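Two structures of ofchtiv-g5 from Ostrinia furnacalis compared at one contact. The protein probably hydrolyses chitin, as a group IV insect chitinase of glycosyl hydrolase family 18. Structure 1 is PDB 6JM8 (chain A, 1.91 Å), residues 120-125 and 160-165; structure 2 is PDB 6JMB (chain B, 1.39 Å), residues 120-125 and 160-165. Both blocks share one frame: the second was fitted to the first on N, CA, C and O of the twelve residues, RMSD 0.14 Å. Numbering follows each deposited sequence.

Structure 1 (6JM8). With NAG (2-acetamido-2-deoxy-beta-D-glucopyranose), chain C.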
loop_
_atom_site.group_PDB
_atom_site.type_symbol
_atom_site.label_atom_id
_atom_site.label_comp_id
_atom_site.label_asym_id
_atom_site.label_seq_id
_atom_site.Cartn_x
_atom_site.Cartn_y
_atom_site.Cartn_z
ATOM N N GLY A 120 16.345 -5.386 4.330
ATOM C CA GLY A 120 15.584 -6.422 3.663
ATOM C C GLY A 120 14.934 -5.928 2.391
ATOM O O GLY A 120 15.109 -4.781 1.968
ATOM N N LEU A 121 14.158 -6.833 1.793
ATOM C CA LEU A 121 13.527 -6.620 0.500
ATOM C C LEU A 121 12.030 -6.865 0.609
ATOM O O LEU A 121 11.600 -7.883 1.163
ATOM C CB LEU A 121 14.132 -7.546 -0.562
ATOM C CG LEU A 121 13.552 -7.467 -1.974
ATOM C CD1 LEU A 121 13.896 -6.134 -2.618
ATOM C CD2 LEU A 121 14.055 -8.626 -2.826
ATOM N N ASP A 122 11.246 -5.932 0.083
ATOM C CA ASP A 122 9.803 -6.083 -0.046
ATOM C C ASP A 122 9.486 -6.320 -1.520
ATOM O O ASP A 122 9.750 -5.453 -2.359
ATOM C CB ASP A 122 9.085 -4.841 0.481
ATOM C CG ASP A 122 7.578 -4.987 0.482
ATOM O OD1 ASP A 122 7.061 -5.895 1.166
ATOM O OD2 ASP A 122 6.911 -4.179 -0.198
ATOM N N VAL A 123 8.947 -7.494 -1.834
ATOM C CA VAL A 123 8.660 -7.874 -3.214
ATOM C C VAL A 123 7.229 -7.461 -3.531
ATOM O O VAL A 123 6.277 -8.011 -2.971
ATOM C CB VAL A 123 8.867 -9.374 -3.448
ATOM C CG1 VAL A 123 8.535 -9.727 -4.888
ATOM C CG2 VAL A 123 10.287 -9.774 -3.103
ATOM N N ASP A 124 7.073 -6.486 -4.428
ATOM C CA ASP A 124 5.747 -5.984 -4.765
ATOM C C ASP A 124 5.453 -6.217 -6.239
ATOM O O ASP A 124 5.232 -5.274 -6.999
ATOM C CB ASP A 124 5.617 -4.496 -4.427
ATOM C CG ASP A 124 5.794 -4.231 -2.962
ATOM O OD1 ASP A 124 5.967 -5.208 -2.221
ATOM O OD2 ASP A 124 5.768 -3.054 -2.542
ATOM N N TRP A 125 5.380 -7.478 -6.648
ATOM C CA TRP A 125 5.100 -7.865 -7.992
ATOM C C TRP A 125 3.610 -7.806 -8.163
ATOM O O TRP A 125 2.957 -8.547 -7.574
ATOM C CB TRP A 125 5.628 -9.259 -8.254
ATOM C CG TRP A 125 5.231 -9.892 -9.509
ATOM C CD1 TRP A 125 4.496 -9.356 -10.499
ATOM C CD2 TRP A 125 5.502 -11.242 -9.902
ATOM N NE1 TRP A 125 4.298 -10.262 -11.500
ATOM C CE2 TRP A 125 4.900 -11.434 -11.157
ATOM C CE3 TRP A 125 6.194 -12.291 -9.329
ATOM C CZ2 TRP A 125 4.985 -12.618 -11.841
ATOM C CZ3 TRP A 125 6.252 -13.461 -9.997
ATOM C CH2 TRP A 125 5.660 -13.612 -11.251
ATOM N N LEU A 160 15.458 -9.322 6.026
ATOM C CA LEU A 160 14.023 -9.551 5.999
ATOM C C LEU A 160 13.533 -9.738 4.569
ATOM O O LEU A 160 14.031 -9.112 3.629
ATOM C CB LEU A 160 13.274 -8.385 6.646
ATOM C CG LEU A 160 13.508 -8.071 8.124
ATOM C CD1 LEU A 160 12.825 -6.760 8.485
ATOM C CD2 LEU A 160 13.001 -9.205 9.003
ATOM N N LEU A 161 12.540 -10.608 4.411
ATOM C CA LEU A 161 11.863 -10.803 3.134
ATOM C C LEU A 161 10.368 -10.661 3.362
ATOM O O LEU A 161 9.780 -11.425 4.135
ATOM C CB LEU A 161 12.189 -12.167 2.525
ATOM C CG LEU A 161 11.381 -12.521 1.275
ATOM C CD1 LEU A 161 11.798 -11.642 0.104
ATOM C CD2 LEU A 161 11.536 -13.994 0.927
ATOM N N THR A 162 9.761 -9.677 2.701
ATOM C CA THR A 162 8.340 -9.393 2.828
ATOM C C THR A 162 7.736 -9.229 1.439
ATOM O O THR A 162 8.447 -9.048 0.448
ATOM C CB THR A 162 8.087 -8.130 3.664
ATOM O OG1 THR A 162 8.458 -6.971 2.908
ATOM C CG2 THR A 162 8.906 -8.165 4.948
ATOM N N VAL A 163 6.408 -9.305 1.371
ATOM C CA VAL A 163 5.683 -9.148 0.117
ATOM C C VAL A 163 4.475 -8.253 0.343
ATOM O O VAL A 163 3.929 -8.173 1.449
ATOM C CB VAL A 163 5.232 -10.501 -0.482
ATOM C CG1 VAL A 163 6.431 -11.391 -0.779
ATOM C CG2 VAL A 163 4.247 -11.203 0.451
ATOM N N ALA A 164 4.069 -7.566 -0.720
ATOM C CA ALA A 164 2.791 -6.873 -0.782
ATOM C C ALA A 164 1.926 -7.578 -1.817
ATOM O O ALA A 164 2.387 -7.851 -2.930
ATOM C CB ALA A 164 2.970 -5.398 -1.144
ATOM N N VAL A 165 0.680 -7.881 -1.446
ATOM C CA VAL A 165 -0.173 -8.767 -2.228
ATOM C C VAL A 165 -1.569 -8.174 -2.358
ATOM O O VAL A 165 -2.011 -7.370 -1.534
ATOM C CB VAL A 165 -0.262 -10.172 -1.595
ATOM C CG1 VAL A 165 1.112 -10.825 -1.538
ATOM C CG2 VAL A 165 -0.869 -10.077 -0.206
HETATM C C1 NAG C . -0.362 -0.488 -4.994
HETATM C C2 NAG C . 1.190 -0.284 -5.014
HETATM C C3 NAG C . 1.581 1.089 -5.584
HETATM C C4 NAG C . 0.412 2.056 -5.591
HETATM C C5 NAG C . -0.399 1.913 -4.314
HETATM C C6 NAG C . -1.507 2.935 -4.276
HETATM C C7 NAG C . 2.422 -1.587 -3.327
HETATM C C8 NAG C . 2.974 -1.595 -1.937
HETATM N N2 NAG C . 1.776 -0.475 -3.694
HETATM O O3 NAG C . 2.123 0.970 -6.893
HETATM O O4 NAG C . 0.909 3.386 -5.579
HETATM O O5 NAG C . -1.017 0.620 -4.249
HETATM O O6 NAG C . -2.606 2.484 -5.053
HETATM O O7 NAG C . 2.536 -2.552 -4.075
HETATM O O HOH W 1 4.712 -5.386 2.897
HETATM O O HOH W 2 4.785 -9.426 -4.657
HETATM O O HOH W 3 2.013 -9.554 -5.274
#

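Structure 2 (6JMB). With AMI (allosamizoline), chain D.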
loop_
_atom_site.group_PDB
_atom_site.type_symbol
_atom_site.label_atom_id
_atom_site.label_comp_id
_atom_site.label_asym_id
_atom_site.label_seq_id
_atom_site.Cartn_x
_atom_site.Cartn_y
_atom_site.Cartn_z
ATOM N N GLY B 120 16.370 -5.410 4.335
ATOM C CA GLY B 120 15.671 -6.471 3.644
ATOM C C GLY B 120 14.956 -5.949 2.414
ATOM O O GLY B 120 15.097 -4.788 2.029
ATOM N N LEU B 121 14.182 -6.850 1.815
ATOM C CA LEU B 121 13.525 -6.633 0.537
ATOM C C LEU B 121 12.033 -6.886 0.682
ATOM O O LEU B 121 11.620 -7.878 1.292
ATOM C CB LEU B 121 14.077 -7.611 -0.512
ATOM C CG LEU B 121 13.448 -7.551 -1.907
ATOM C CD1 LEU B 121 13.816 -6.253 -2.608
ATOM C CD2 LEU B 121 13.862 -8.754 -2.744
ATOM N N ASP B 122 11.233 -5.993 0.113
ATOM C CA ASP B 122 9.799 -6.188 -0.037
ATOM C C ASP B 122 9.520 -6.409 -1.515
ATOM O O ASP B 122 9.967 -5.621 -2.356
ATOM C CB ASP B 122 9.051 -4.945 0.456
ATOM C CG ASP B 122 7.552 -5.087 0.349
ATOM O OD1 ASP B 122 7.002 -6.101 0.836
ATOM O OD2 ASP B 122 6.911 -4.179 -0.223
ATOM N N VAL B 123 8.808 -7.483 -1.840
ATOM C CA VAL B 123 8.496 -7.810 -3.229
ATOM C C VAL B 123 7.052 -7.419 -3.510
ATOM O O VAL B 123 6.122 -7.931 -2.868
ATOM C CB VAL B 123 8.744 -9.295 -3.533
ATOM C CG1 VAL B 123 8.495 -9.569 -5.010
ATOM C CG2 VAL B 123 10.169 -9.680 -3.155
ATOM N N ASP B 124 6.869 -6.499 -4.460
ATOM C CA ASP B 124 5.562 -5.990 -4.865
ATOM C C ASP B 124 5.369 -6.199 -6.367
ATOM O O ASP B 124 5.224 -5.240 -7.131
ATOM C CB ASP B 124 5.460 -4.505 -4.484
ATOM C CG ASP B 124 4.134 -3.877 -4.866
ATOM O OD1 ASP B 124 3.124 -4.597 -4.975
ATOM O OD2 ASP B 124 4.105 -2.645 -5.049
ATOM N N TRP B 125 5.391 -7.455 -6.805
ATOM C CA TRP B 125 5.128 -7.790 -8.197
ATOM C C TRP B 125 3.625 -7.696 -8.433
ATOM O O TRP B 125 2.850 -8.423 -7.803
ATOM C CB TRP B 125 5.643 -9.209 -8.441
ATOM C CG TRP B 125 5.289 -9.890 -9.746
ATOM C CD1 TRP B 125 4.580 -9.389 -10.810
ATOM C CD2 TRP B 125 5.656 -11.224 -10.102
ATOM N NE1 TRP B 125 4.487 -10.342 -11.806
ATOM C CE2 TRP B 125 5.132 -11.477 -11.389
ATOM C CE3 TRP B 125 6.375 -12.233 -9.454
ATOM C CZ2 TRP B 125 5.312 -12.702 -12.041
ATOM C CZ3 TRP B 125 6.557 -13.447 -10.100
ATOM C CH2 TRP B 125 6.017 -13.674 -11.379
ATOM N N LEU B 160 15.507 -9.304 6.132
ATOM C CA LEU B 160 14.070 -9.524 6.065
ATOM C C LEU B 160 13.627 -9.726 4.621
ATOM O O LEU B 160 14.228 -9.196 3.683
ATOM C CB LEU B 160 13.328 -8.313 6.635
ATOM C CG LEU B 160 13.541 -8.031 8.122
ATOM C CD1 LEU B 160 12.943 -6.684 8.499
ATOM C CD2 LEU B 160 12.928 -9.139 8.957
ATOM N N LEU B 161 12.561 -10.506 4.454
ATOM C CA LEU B 161 11.908 -10.699 3.164
ATOM C C LEU B 161 10.411 -10.575 3.384
ATOM O O LEU B 161 9.830 -11.351 4.150
ATOM C CB LEU B 161 12.232 -12.079 2.575
ATOM C CG LEU B 161 11.525 -12.391 1.251
ATOM C CD1 LEU B 161 11.976 -11.440 0.149
ATOM C CD2 LEU B 161 11.766 -13.842 0.846
ATOM N N THR B 162 9.787 -9.607 2.721
ATOM C CA THR B 162 8.349 -9.391 2.840
ATOM C C THR B 162 7.740 -9.294 1.452
ATOM O O THR B 162 8.448 -9.180 0.449
ATOM C CB THR B 162 8.043 -8.116 3.638
ATOM O OG1 THR B 162 8.492 -6.968 2.903
ATOM C CG2 THR B 162 8.741 -8.150 4.987
ATOM N N VAL B 163 6.408 -9.368 1.395
ATOM C CA VAL B 163 5.678 -9.164 0.153
ATOM C C VAL B 163 4.512 -8.221 0.397
ATOM O O VAL B 163 4.038 -8.053 1.522
ATOM C CB VAL B 163 5.163 -10.483 -0.468
ATOM C CG1 VAL B 163 6.328 -11.368 -0.912
ATOM C CG2 VAL B 163 4.236 -11.211 0.515
ATOM N N ALA B 164 4.064 -7.599 -0.688
ATOM C CA ALA B 164 2.790 -6.898 -0.748
ATOM C C ALA B 164 1.936 -7.641 -1.759
ATOM O O ALA B 164 2.417 -7.975 -2.846
ATOM C CB ALA B 164 2.981 -5.457 -1.214
ATOM N N VAL B 165 0.682 -7.922 -1.399
ATOM C CA VAL B 165 -0.179 -8.790 -2.196
ATOM C C VAL B 165 -1.546 -8.161 -2.416
ATOM O O VAL B 165 -2.023 -7.354 -1.613
ATOM C CB VAL B 165 -0.352 -10.182 -1.553
ATOM C CG1 VAL B 165 0.995 -10.898 -1.444
ATOM C CG2 VAL B 165 -1.015 -10.052 -0.189
HETATM C C1 AMI D . -0.006 0.119 -4.097
HETATM C C2 AMI D . 1.182 -0.294 -5.056
HETATM C C3 AMI D . 1.684 0.966 -5.560
HETATM C C4 AMI D . 0.414 1.912 -5.608
HETATM C C5 AMI D . -0.168 1.650 -4.301
HETATM C C6 AMI D . -1.668 2.106 -4.186
HETATM C C7 AMI D . 1.652 -0.822 -2.960
HETATM C C8 AMI D . 3.624 -2.144 -2.042
HETATM C C9 AMI D . 1.846 -1.223 -0.444
HETATM N N2 AMI D . 2.038 -0.934 -4.304
HETATM N N7 AMI D . 2.378 -1.399 -1.822
HETATM O O3 AMI D . 2.318 0.788 -6.825
HETATM O O4 AMI D . 0.702 3.302 -5.679
HETATM O O6 AMI D . -2.401 1.512 -5.238
HETATM O O7 AMI D . 0.494 -0.130 -2.764
HETATM O O HOH W 4 2.140 -9.297 -5.323
#

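Structure 1 (6JM8)
Asp-122 and Thr-162 meet across neighbouring parallel strands of the family 18 TIM barrel, 120-124 and 160-166, which helix 138-154 connects. The two side chains cross at about a right angle. Thr-162 OG1 donates a very short hydrogen bond, 2.5 Å, to Asp-122 OD1. Asp-122 OD2 lies close to Tyr-9 OH. On the other face of the sheet Val-123 CG2 lies 4.0 Å from Leu-161 CD1, the two side chains crossing obliquely. Asp-124 has CG anti to its own carbonyl carbon (chi1 -62°), which turns the carboxylate back toward Asp-122. Its OD1 is 2.5 Å from Asp-122 OD2 and 3.2 Å from Ala-164 CB. Asp-124 and Ala-164 belong to the glycan pocket. An N-acetylglucosamine unit brings its methyl C8 to 3.2 Å from Asp-124 OD2. One water stands between Trp-125 O and Ala-164 O.

Structure 2 (6JMB)
Thr-162 OG1 donates a hydrogen bond of 2.7 Å to Asp-122 OD1, and the two side chains cross at about a right angle. Asp-122 OD2 is hydrogen-bonded to Tyr-9 OH. On the other face of the sheet Val-123 CG2 lies 4.2 Å from Leu-161 CD1, one side chain slanting across the other. Asp-124 has CG anti to the backbone N (chi1 180°), which sends the carboxylate to the bound allosamizoline unit. OD2 is 2.8 Å from AMI N2. OD1 stands 3.9 Å from Ala-164 CB and close to Glu-126 OE2. Asp-122, Asp-124 and Glu-126 fit the DxDxE signature of family 18 chitinases, in which the glutamate is the general acid. AMI C8 reaches the methyl of Ala-164, 3.5 Å from its CB. One water stands between Trp-125 O and Ala-164 O.

What differs
The side chain of Asp-124(A) is turned against that of Asp-124(B). Chi1 is -62° in Asp-124(A) and 180° in Asp-124(B), and the two CG atoms stand 2.6 Å apart after superposition. Asp-124(B) leaves the places of CG, OD1 and OD2 of Asp-124(A). The carboxylate of Asp-124(A) is turned back toward Asp-122(A). That of Asp-124(B) is directed to the allosamizoline, with OD2 by its N2. The backbone does not follow, for the CA atoms coincide within the error. OD1 touches the methyl of Ala-164(A) or Ala-164(B) in either case. Asp-122(A), Val-123(A), Leu-161(A) and Thr-162(A) keep their side chains in place, as do their counterparts. The hydrogen bond from Thr-162(A) OG1 to Asp-122(A) OD1 is also found between Thr-162(B) and Asp-122(B). The water by Trp-125(A) and Ala-164(A) has its match by Trp-125(B) and Ala-164(B). The pocket is filled differently. The NAG unit touches Asp-124(A) and Ala-164(A), while allosamizoline takes that place beside Asp-124(B) and Ala-164(B). Each is one piece of a larger molecule. The chains also differ next to the site, with Leu-126(A) against Glu-126(B). Two crystals that differ in both bound group and this residue do not show which goes with the turn.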